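Long-range contact in glutathione S-transferase (PDB 4IVF), which binds two glutathione molecules per subunit and, as a glutathione S-transferase homologue, probably catalyses glutathione-dependent transfer reactions: residues F[144-158]-F[188-201]. Numbering follows the deposited sequence.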
loop_
_atom_site.group_PDB
_atom_site.type_symbol
_atom_site.label_atom_id
_atom_site.label_comp_id
_atom_site.label_asym_id
_atom_site.label_seq_id
_atom_site.Cartn_x
_atom_site.Cartn_y
_atom_site.Cartn_z
ATOM N N ILE F 144 18.499 -3.423 4.565
ATOM C CA ILE F 144 19.022 -4.414 3.652
ATOM C C ILE F 144 18.481 -5.813 4.032
ATOM O O ILE F 144 18.026 -6.562 3.169
ATOM C CB ILE F 144 20.554 -4.423 3.677
ATOM C CG1 ILE F 144 21.100 -3.153 3.027
ATOM C CG2 ILE F 144 21.094 -5.661 2.981
ATOM C CD1 ILE F 144 20.781 -3.027 1.564
ATOM N N THR F 145 18.527 -6.135 5.325
ATOM C CA THR F 145 18.074 -7.430 5.833
ATOM C C THR F 145 16.573 -7.629 5.622
ATOM O O THR F 145 16.127 -8.696 5.190
ATOM C CB THR F 145 18.396 -7.604 7.328
ATOM O OG1 THR F 145 19.812 -7.679 7.507
ATOM C CG2 THR F 145 17.785 -8.880 7.849
ATOM N N ASP F 146 15.792 -6.598 5.911
ATOM C CA ASP F 146 14.356 -6.713 5.720
ATOM C C ASP F 146 13.998 -6.717 4.229
ATOM O O ASP F 146 13.031 -7.357 3.818
ATOM C CB ASP F 146 13.595 -5.633 6.487
ATOM C CG ASP F 146 12.140 -6.014 6.728
ATOM O OD1 ASP F 146 11.886 -7.165 7.144
ATOM O OD2 ASP F 146 11.252 -5.174 6.484
ATOM N N THR F 147 14.777 -6.022 3.409
ATOM C CA THR F 147 14.568 -6.100 1.964
ATOM C C THR F 147 14.715 -7.533 1.448
ATOM O O THR F 147 13.916 -7.996 0.619
ATOM C CB THR F 147 15.533 -5.193 1.203
ATOM O OG1 THR F 147 15.264 -3.828 1.540
ATOM C CG2 THR F 147 15.355 -5.375 -0.291
ATOM N N LYS F 148 15.727 -8.232 1.957
ATOM C CA LYS F 148 15.966 -9.616 1.581
ATOM C C LYS F 148 14.844 -10.511 2.098
ATOM O O LYS F 148 14.481 -11.488 1.443
ATOM C CB LYS F 148 17.316 -10.101 2.110
ATOM C CG LYS F 148 18.514 -9.578 1.344
ATOM C CD LYS F 148 19.787 -9.871 2.133
ATOM C CE LYS F 148 21.041 -9.564 1.346
ATOM N NZ LYS F 148 22.239 -9.621 2.235
ATOM N N ARG F 149 14.304 -10.178 3.270
ATOM C CA ARG F 149 13.181 -10.924 3.811
ATOM C C ARG F 149 12.011 -10.899 2.820
ATOM O O ARG F 149 11.423 -11.938 2.511
ATOM C CB ARG F 149 12.730 -10.353 5.161
ATOM C CG ARG F 149 11.672 -11.226 5.849
ATOM C CD ARG F 149 10.937 -10.515 6.995
ATOM N NE ARG F 149 10.074 -9.427 6.533
ATOM C CZ ARG F 149 8.830 -9.589 6.081
ATOM N NH1 ARG F 149 8.283 -10.802 6.012
ATOM N NH2 ARG F 149 8.136 -8.540 5.674
ATOM N N ILE F 150 11.707 -9.704 2.312
ATOM C CA ILE F 150 10.542 -9.478 1.464
ATOM C C ILE F 150 10.626 -10.170 0.093
ATOM O O ILE F 150 9.636 -10.676 -0.422
ATOM C CB ILE F 150 10.269 -7.962 1.310
ATOM C CG1 ILE F 150 9.709 -7.407 2.615
ATOM C CG2 ILE F 150 9.273 -7.691 0.198
ATOM C CD1 ILE F 150 9.777 -5.916 2.699
ATOM N N TYR F 151 11.817 -10.197 -0.487
ATOM C CA TYR F 151 12.023 -10.896 -1.732
ATOM C C TYR F 151 11.945 -12.401 -1.526
ATOM O O TYR F 151 11.503 -13.132 -2.413
ATOM C CB TYR F 151 13.335 -10.469 -2.382
ATOM C CG TYR F 151 13.173 -9.140 -3.086
ATOM C CD1 TYR F 151 13.518 -7.950 -2.462
ATOM C CD2 TYR F 151 12.621 -9.074 -4.357
ATOM C CE1 TYR F 151 13.339 -6.735 -3.092
ATOM C CE2 TYR F 151 12.440 -7.862 -4.996
ATOM C CZ TYR F 151 12.809 -6.697 -4.359
ATOM O OH TYR F 151 12.645 -5.491 -4.993
ATOM N N GLY F 152 12.350 -12.849 -0.343
ATOM C CA GLY F 152 12.181 -14.236 0.044
ATOM C C GLY F 152 10.714 -14.621 0.084
ATOM O O GLY F 152 10.343 -15.728 -0.285
ATOM N N VAL F 153 9.873 -13.697 0.528
ATOM C CA VAL F 153 8.439 -13.946 0.589
ATOM C C VAL F 153 7.874 -14.031 -0.825
ATOM O O VAL F 153 7.132 -14.962 -1.155
ATOM C CB VAL F 153 7.699 -12.840 1.372
ATOM C CG1 VAL F 153 6.187 -13.062 1.316
ATOM C CG2 VAL F 153 8.189 -12.783 2.810
ATOM N N PHE F 154 8.234 -13.063 -1.663
ATOM C CA PHE F 154 7.857 -13.115 -3.074
ATOM C C PHE F 154 8.351 -14.395 -3.781
ATOM O O PHE F 154 7.711 -14.874 -4.720
ATOM C CB PHE F 154 8.349 -11.877 -3.819
ATOM C CG PHE F 154 7.476 -10.656 -3.636
ATOM C CD1 PHE F 154 6.176 -10.624 -4.149
ATOM C CD2 PHE F 154 7.971 -9.519 -2.992
ATOM C CE1 PHE F 154 5.370 -9.477 -3.998
ATOM C CE2 PHE F 154 7.181 -8.368 -2.833
ATOM C CZ PHE F 154 5.880 -8.342 -3.335
ATOM N N GLU F 155 9.491 -14.934 -3.339
ATOM C CA GLU F 155 9.999 -16.195 -3.873
ATOM C C GLU F 155 9.080 -17.334 -3.441
ATOM O O GLU F 155 8.754 -18.211 -4.237
ATOM C CB GLU F 155 11.430 -16.441 -3.395
ATOM C CG GLU F 155 12.084 -17.700 -3.908
ATOM C CD GLU F 155 12.376 -17.662 -5.400
ATOM O OE1 GLU F 155 12.091 -16.633 -6.047
ATOM O OE2 GLU F 155 12.898 -18.668 -5.928
ATOM N N ASP F 156 8.670 -17.316 -2.174
ATOM C CA ASP F 156 7.711 -18.282 -1.680
ATOM C C ASP F 156 6.379 -18.197 -2.448
ATOM O O ASP F 156 5.809 -19.223 -2.824
ATOM C CB ASP F 156 7.476 -18.101 -0.180
ATOM C CG ASP F 156 6.662 -19.234 0.414
ATOM O OD1 ASP F 156 6.534 -20.270 -0.268
ATOM O OD2 ASP F 156 6.158 -19.103 1.549
ATOM N N ILE F 157 5.899 -16.978 -2.678
ATOM C CA ILE F 157 4.654 -16.755 -3.411
ATOM C C ILE F 157 4.720 -17.393 -4.801
ATOM O O ILE F 157 3.814 -18.151 -5.200
ATOM C CB ILE F 157 4.313 -15.240 -3.495
ATOM C CG1 ILE F 157 3.976 -14.715 -2.106
ATOM C CG2 ILE F 157 3.133 -14.995 -4.413
ATOM C CD1 ILE F 157 3.769 -13.246 -2.046
ATOM N N LEU F 158 5.815 -17.126 -5.513
ATOM C CA LEU F 158 6.031 -17.731 -6.820
ATOM C C LEU F 158 6.057 -19.251 -6.762
ATOM O O LEU F 158 5.567 -19.913 -7.678
ATOM C CB LEU F 158 7.328 -17.223 -7.446
ATOM C CG LEU F 158 7.308 -15.795 -7.978
ATOM C CD1 LEU F 158 8.686 -15.420 -8.447
ATOM C CD2 LEU F 158 6.309 -15.671 -9.111
ATOM N N LEU F 188 17.445 -3.421 -7.315
ATOM C CA LEU F 188 18.250 -4.281 -6.451
ATOM C C LEU F 188 19.729 -4.237 -6.806
ATOM O O LEU F 188 20.590 -4.369 -5.939
ATOM C CB LEU F 188 17.748 -5.731 -6.498
ATOM C CG LEU F 188 16.482 -6.064 -5.686
ATOM C CD1 LEU F 188 16.067 -7.545 -5.844
ATOM C CD2 LEU F 188 16.679 -5.728 -4.212
ATOM N N SER F 189 20.025 -4.052 -8.085
ATOM C CA SER F 189 21.405 -4.037 -8.539
ATOM C C SER F 189 22.214 -2.912 -7.893
ATOM O O SER F 189 23.406 -3.078 -7.654
ATOM C CB SER F 189 21.471 -3.926 -10.061
ATOM O OG SER F 189 20.899 -2.703 -10.501
ATOM N N ARG F 190 21.575 -1.778 -7.601
ATOM C CA ARG F 190 22.272 -0.660 -6.961
ATOM C C ARG F 190 22.795 -1.023 -5.570
ATOM O O ARG F 190 23.843 -0.509 -5.128
ATOM C CB ARG F 190 21.381 0.585 -6.880
ATOM C CG ARG F 190 21.023 1.172 -8.235
ATOM C CD ARG F 190 20.431 2.572 -8.112
ATOM N NE ARG F 190 20.097 3.126 -9.422
ATOM C CZ ARG F 190 19.669 4.370 -9.624
ATOM N NH1 ARG F 190 19.518 5.190 -8.592
ATOM N NH2 ARG F 190 19.408 4.801 -10.855
ATOM N N LEU F 191 22.070 -1.905 -4.887
ATOM C CA LEU F 191 22.489 -2.390 -3.574
ATOM C C LEU F 191 23.386 -3.634 -3.677
ATOM O O LEU F 191 23.713 -4.257 -2.671
ATOM C CB LEU F 191 21.275 -2.718 -2.709
ATOM C CG LEU F 191 20.262 -1.604 -2.425
ATOM C CD1 LEU F 191 18.996 -2.211 -1.822
ATOM C CD2 LEU F 191 20.843 -0.506 -1.514
ATOM N N GLU F 192 23.784 -3.986 -4.894
ATOM C CA GLU F 192 24.549 -5.213 -5.130
ATOM C C GLU F 192 23.832 -6.468 -4.625
ATOM O O GLU F 192 24.459 -7.453 -4.247
ATOM C CB GLU F 192 25.970 -5.108 -4.566
ATOM C CG GLU F 192 26.730 -3.997 -5.217
ATOM C CD GLU F 192 28.176 -3.903 -4.802
ATOM O OE1 GLU F 192 28.567 -4.396 -3.724
ATOM O OE2 GLU F 192 28.932 -3.305 -5.578
ATOM N N ILE F 193 22.507 -6.418 -4.626
ATOM C CA ILE F 193 21.714 -7.598 -4.337
ATOM C C ILE F 193 21.344 -8.290 -5.650
ATOM O O ILE F 193 20.595 -7.755 -6.468
ATOM C CB ILE F 193 20.455 -7.244 -3.539
ATOM C CG1 ILE F 193 20.844 -6.764 -2.144
ATOM C CG2 ILE F 193 19.538 -8.446 -3.422
ATOM C CD1 ILE F 193 19.677 -6.132 -1.377
ATOM N N ASP F 194 21.906 -9.472 -5.861
ATOM C CA ASP F 194 21.635 -10.224 -7.065
ATOM C C ASP F 194 20.293 -10.919 -6.869
ATOM O O ASP F 194 20.144 -11.730 -5.957
ATOM C CB ASP F 194 22.747 -11.256 -7.282
ATOM C CG ASP F 194 22.626 -11.985 -8.611
ATOM O OD1 ASP F 194 21.639 -11.774 -9.359
ATOM O OD2 ASP F 194 23.526 -12.786 -8.902
ATOM N N ILE F 195 19.320 -10.606 -7.721
ATOM C CA ILE F 195 17.991 -11.192 -7.585
ATOM C C ILE F 195 18.012 -12.680 -7.987
ATOM O O ILE F 195 17.068 -13.420 -7.724
ATOM C CB ILE F 195 16.947 -10.410 -8.407
ATOM C CG1 ILE F 195 15.526 -10.804 -8.002
ATOM C CG2 ILE F 195 17.181 -10.617 -9.894
ATOM C CD1 ILE F 195 14.447 -10.153 -8.833
ATOM N N ASN F 196 19.107 -13.122 -8.598
ATOM C CA ASN F 196 19.203 -14.509 -9.042
ATOM C C ASN F 196 19.375 -15.488 -7.894
ATOM O O ASN F 196 19.152 -16.686 -8.059
ATOM C CB ASN F 196 20.306 -14.681 -10.085
ATOM C CG ASN F 196 19.861 -14.245 -11.455
ATOM O OD1 ASN F 196 18.684 -14.330 -11.773
ATOM N ND2 ASN F 196 20.792 -13.759 -12.270
ATOM N N GLN F 197 19.739 -14.974 -6.720
ATOM C CA GLN F 197 19.817 -15.813 -5.528
ATOM C C GLN F 197 18.440 -16.403 -5.171
ATOM O O GLN F 197 18.358 -17.416 -4.486
ATOM C CB GLN F 197 20.407 -15.033 -4.352
ATOM C CG GLN F 197 19.446 -14.040 -3.710
ATOM C CD GLN F 197 20.157 -13.076 -2.775
ATOM O OE1 GLN F 197 20.141 -13.242 -1.551
ATOM N NE2 GLN F 197 20.803 -12.070 -3.351
ATOM N N TRP F 198 17.368 -15.750 -5.618
ATOM C CA TRP F 198 16.023 -16.319 -5.545
ATOM C C TRP F 198 15.667 -16.780 -6.952
ATOM O O TRP F 198 15.234 -15.978 -7.781
ATOM C CB TRP F 198 15.005 -15.295 -5.040
ATOM C CG TRP F 198 15.368 -14.654 -3.720
ATOM C CD1 TRP F 198 15.225 -15.199 -2.478
ATOM C CD2 TRP F 198 15.922 -13.347 -3.521
ATOM N NE1 TRP F 198 15.661 -14.316 -1.517
ATOM C CE2 TRP F 198 16.093 -13.171 -2.133
ATOM C CE3 TRP F 198 16.303 -12.313 -4.383
ATOM C CZ2 TRP F 198 16.624 -12.003 -1.590
ATOM C CZ3 TRP F 198 16.820 -11.156 -3.843
ATOM C CH2 TRP F 198 16.979 -11.012 -2.460
ATOM N N PRO F 199 15.861 -18.083 -7.232
ATOM C CA PRO F 199 15.885 -18.561 -8.622
ATOM C C PRO F 199 14.560 -18.388 -9.361
ATOM O O PRO F 199 14.575 -18.079 -10.549
ATOM C CB PRO F 199 16.286 -20.041 -8.487
ATOM C CG PRO F 199 15.947 -20.407 -7.079
ATOM C CD PRO F 199 16.153 -19.158 -6.264
ATOM N N LEU F 200 13.436 -18.563 -8.677
ATOM C CA LEU F 200 12.146 -18.320 -9.308
ATOM C C LEU F 200 11.964 -16.835 -9.676
ATOM O O LEU F 200 11.537 -16.518 -10.783
ATOM C CB LEU F 200 10.998 -18.803 -8.421
ATOM C CG LEU F 200 10.960 -20.293 -8.062
ATOM C CD1 LEU F 200 9.722 -20.562 -7.259
ATOM C CD2 LEU F 200 10.999 -21.178 -9.306
ATOM N N LEU F 201 12.292 -15.936 -8.757
ATOM C CA LEU F 201 12.265 -14.501 -9.063
ATOM C C LEU F 201 13.183 -14.162 -10.241
ATOM O O LEU F 201 12.808 -13.392 -11.129
ATOM C CB LEU F 201 12.663 -13.678 -7.845
ATOM C CG LEU F 201 11.600 -13.383 -6.790
ATOM C CD1 LEU F 201 12.244 -12.684 -5.605
ATOM C CD2 LEU F 201 10.486 -12.514 -7.368
HETATM O O HOH W 1 15.582 -13.963 1.319
#
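E155 reaches from helix 137-159 to the first turn of helix 199-209, each carboxylate oxygen taking one backbone N-H on its syn lone pair: OE2 from L200 N and OE1 from L201 N, both 2.8 Å. With CG anti to the backbone N (chi1 -178°) and the chain bent at chi2, the carboxylate lies at the helix start, where the helix dipole and the two N-H groups would probably stabilise its negative charge. Beside it L201 fits as a knob among Y151, F154, E155 and L158, its CD1 lying at the edge of the Y151 ring and its CD2 3.6 Å from L158 CD1. Both helices belong to the all-helical C-terminal domain of the glutathione transferase fold, and L181 of helix 176-185 packs against Y151, F154 and L201. One face of the Y151 ring receives L188 CD1, 3.8 Å from its centroid, while Y151 OH is hydrogen-bonded to Q122 OE1. W198, at the N-cap position of helix 199-209, has Y151 CB over one face and Q197 CG over the other. Toward solvent the fit is looser: a water bridges W198 NE1 and K148 O, and exposed K148 brings CE no nearer than 4.5 Å to I193 CG1.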